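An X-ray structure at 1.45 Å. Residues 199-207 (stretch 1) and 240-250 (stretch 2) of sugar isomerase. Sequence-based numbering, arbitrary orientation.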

# COMPACT_ATOMS: atom_id res chain seq x y z
N ALA A 199 -7.89 21.72 5.89
CA ALA A 199 -8.54 20.69 5.07
C ALA A 199 -8.97 19.46 5.87
O ALA A 199 -9.58 18.60 5.28
CB ALA A 199 -7.59 20.26 3.89
N ILE A 200 -8.60 19.33 7.15
CA ILE A 200 -8.87 18.07 7.89
C ILE A 200 -10.33 18.06 8.31
O ILE A 200 -10.80 18.95 9.04
CB ILE A 200 -7.93 17.82 9.10
CG1 ILE A 200 -6.45 17.91 8.67
CG2 ILE A 200 -8.31 16.44 9.77
CD1 ILE A 200 -5.48 17.85 9.86
N LEU A 201 -11.08 17.09 7.80
CA LEU A 201 -12.50 16.96 8.11
C LEU A 201 -12.86 15.78 9.00
O LEU A 201 -13.92 15.77 9.60
CB LEU A 201 -13.31 16.85 6.82
CG LEU A 201 -13.36 18.08 5.93
CD1 LEU A 201 -13.94 17.87 4.53
CD2 LEU A 201 -14.20 19.19 6.65
N ALA A 202 -12.01 14.75 9.05
CA ALA A 202 -12.31 13.57 9.83
C ALA A 202 -11.03 12.85 10.14
O ALA A 202 -10.05 12.98 9.39
CB ALA A 202 -13.30 12.64 9.09
N HIS A 203 -11.09 12.06 11.20
CA HIS A 203 -9.98 11.23 11.68
C HIS A 203 -10.54 9.89 12.06
O HIS A 203 -11.37 9.80 13.00
CB HIS A 203 -9.32 11.92 12.88
CG HIS A 203 -8.21 11.14 13.51
ND1 HIS A 203 -7.73 11.42 14.76
CD2 HIS A 203 -7.46 10.10 13.04
CE1 HIS A 203 -6.73 10.61 15.04
NE2 HIS A 203 -6.57 9.77 14.04
N HIS A 204 -10.17 8.85 11.31
CA HIS A 204 -10.66 7.51 11.56
C HIS A 204 -9.57 6.69 12.23
O HIS A 204 -8.39 6.74 11.81
CB HIS A 204 -11.10 6.77 10.30
CG HIS A 204 -12.06 7.52 9.44
ND1 HIS A 204 -12.41 7.12 8.17
CD2 HIS A 204 -12.75 8.66 9.69
CE1 HIS A 204 -13.28 8.00 7.67
NE2 HIS A 204 -13.51 8.93 8.58
N ILE A 205 -9.98 5.92 13.23
CA ILE A 205 -9.06 5.10 14.02
C ILE A 205 -9.42 3.62 14.03
O ILE A 205 -10.56 3.24 13.83
CB ILE A 205 -8.91 5.62 15.46
CG1 ILE A 205 -10.26 5.68 16.17
CG2 ILE A 205 -8.18 6.98 15.45
CD1 ILE A 205 -10.11 5.95 17.72
N CYS A 206 -8.37 2.82 14.25
CA CYS A 206 -8.36 1.35 14.17
C CYS A 206 -6.86 1.02 14.25
O CYS A 206 -6.08 1.86 14.67
CB CYS A 206 -9.01 0.81 12.90
SG CYS A 206 -8.23 1.41 11.40
N ASP A 207 -6.50 -0.20 13.91
CA ASP A 207 -5.10 -0.56 13.96
C ASP A 207 -4.71 -1.50 12.83
O ASP A 207 -5.58 -2.14 12.21
CB ASP A 207 -4.74 -1.20 15.33
CG ASP A 207 -3.39 -0.73 15.87
OD1 ASP A 207 -2.48 -0.37 15.05
OD2 ASP A 207 -3.19 -0.75 17.13
N GLY A 240 -4.53 21.47 13.98
CA GLY A 240 -5.75 22.26 14.21
C GLY A 240 -7.08 21.51 14.13
O GLY A 240 -8.14 22.12 14.18
N PHE A 241 -7.05 20.19 14.01
CA PHE A 241 -8.26 19.40 14.05
C PHE A 241 -8.46 18.74 15.43
O PHE A 241 -7.63 17.93 15.88
CB PHE A 241 -8.25 18.32 12.95
CG PHE A 241 -9.52 17.53 12.89
CD1 PHE A 241 -10.62 18.06 12.24
CD2 PHE A 241 -9.62 16.30 13.50
CE1 PHE A 241 -11.81 17.33 12.17
CE2 PHE A 241 -10.84 15.56 13.44
CZ PHE A 241 -11.92 16.11 12.78
N HIS A 242 -9.58 19.07 16.07
CA HIS A 242 -9.91 18.59 17.40
C HIS A 242 -11.23 17.82 17.43
O HIS A 242 -11.78 17.56 18.52
CB HIS A 242 -9.93 19.79 18.37
CG HIS A 242 -8.61 20.50 18.44
ND1 HIS A 242 -7.55 20.06 19.21
CD2 HIS A 242 -8.16 21.60 17.77
CE1 HIS A 242 -6.52 20.86 19.03
NE2 HIS A 242 -6.86 21.79 18.15
N GLY A 243 -11.72 17.43 16.26
CA GLY A 243 -12.94 16.63 16.14
C GLY A 243 -12.80 15.22 16.69
O GLY A 243 -11.67 14.75 17.02
N ALA A 244 -13.92 14.52 16.74
CA ALA A 244 -13.96 13.21 17.33
C ALA A 244 -13.16 12.22 16.50
O ALA A 244 -13.02 12.37 15.28
CB ALA A 244 -15.39 12.72 17.47
N GLN A 245 -12.64 11.22 17.18
CA GLN A 245 -11.96 10.13 16.52
C GLN A 245 -13.00 9.07 16.25
O GLN A 245 -13.71 8.66 17.18
CB GLN A 245 -10.84 9.58 17.41
CG GLN A 245 -9.78 10.61 17.71
CD GLN A 245 -8.71 10.09 18.66
OE1 GLN A 245 -8.10 9.06 18.40
NE2 GLN A 245 -8.50 10.78 19.76
N GLU A 246 -13.09 8.64 14.99
CA GLU A 246 -14.13 7.75 14.52
C GLU A 246 -13.60 6.33 14.36
O GLU A 246 -12.71 6.08 13.52
CB GLU A 246 -14.65 8.30 13.18
CG GLU A 246 -15.73 7.46 12.52
CD GLU A 246 -16.05 7.95 11.15
OE1 GLU A 246 -16.33 9.16 11.00
OE2 GLU A 246 -16.02 7.14 10.21
N VAL A 247 -14.08 5.41 15.19
CA VAL A 247 -13.67 4.02 15.16
C VAL A 247 -14.29 3.27 14.01
O VAL A 247 -15.49 3.08 13.92
CB VAL A 247 -13.99 3.29 16.44
CG1 VAL A 247 -13.58 1.81 16.33
CG2 VAL A 247 -13.35 4.04 17.63
N GLU A 248 -13.44 2.83 13.10
CA GLU A 248 -13.88 2.14 11.90
C GLU A 248 -13.08 0.86 11.76
O GLU A 248 -11.92 0.85 11.35
CB GLU A 248 -13.72 3.03 10.66
CG GLU A 248 -14.23 2.39 9.40
CD GLU A 248 -14.04 3.24 8.19
OE1 GLU A 248 -13.08 4.00 8.17
OE2 GLU A 248 -14.89 3.19 7.28
N ILE A 249 -13.69 -0.23 12.19
CA ILE A 249 -13.09 -1.56 12.20
C ILE A 249 -13.91 -2.52 11.34
O ILE A 249 -15.11 -2.70 11.56
CB ILE A 249 -12.99 -2.13 13.64
CG1 ILE A 249 -12.09 -1.22 14.49
CG2 ILE A 249 -12.43 -3.58 13.61
CD1 ILE A 249 -12.11 -1.47 16.02
N PHE A 250 -13.27 -3.15 10.37
CA PHE A 250 -13.81 -4.26 9.61
C PHE A 250 -13.07 -5.52 10.08
O PHE A 250 -11.87 -5.64 9.84
CB PHE A 250 -13.59 -4.11 8.08
CG PHE A 250 -13.93 -2.75 7.50
CD1 PHE A 250 -14.88 -1.92 8.04
CD2 PHE A 250 -13.33 -2.35 6.32
CE1 PHE A 250 -15.16 -0.67 7.47
CE2 PHE A 250 -13.61 -1.11 5.74
CZ PHE A 250 -14.52 -0.26 6.34
O HOH W 1 -13.62 12.41 12.59
O HOH W 2 -15.93 10.51 8.67

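Stretch 2 meets strand 200-205 first through a ring and then through a parallel backbone ladder. Gly240 ends a helix in a Schellman motif, its phi of 104° suiting glycine. Phe241 follows, its CA-to-CB bond directed toward stretch 1; Ile200 CG2 lies over one face of the ring, 3.9 Å from its centroid, a CH-pi contact, and Ile200 O comes within 3.3 Å of Phe241 CD1. At Gly243 a CB would clash with Phe241 CZ, so the bare backbone leaves room for the ring. Where the chains are still too far apart to pair directly, water 1 bridges them, accepting from His203 N (2.9 Å) and donating to Ala244 O (2.8 Å). Gln245 packs its CG 3.7 Å from His203 ND1. Glu246 then binds with both backbone polar groups: its N donates to His203 O (2.9 Å), and its O accepts from Ile205 N (2.8 Å), so it straddles His204 in the parallel pattern. Its side chain shares a sheet face with His204, and water 2 links Glu246 OE1 (2.7 Å) to His204 NE2 (2.9 Å). Val247, on the other face, meets Ile205, CG2 to CD1 3.8 Å. Glu248 N closes the ladder on Ile205 O (3.0 Å); Glu248 OE1 and His204 ND1 sit 3.2 Å apart as fellow metal ligands, not hydrogen-bonded. Finally, Ile249 CG1 packs 4.0 Å from Cys206 CB.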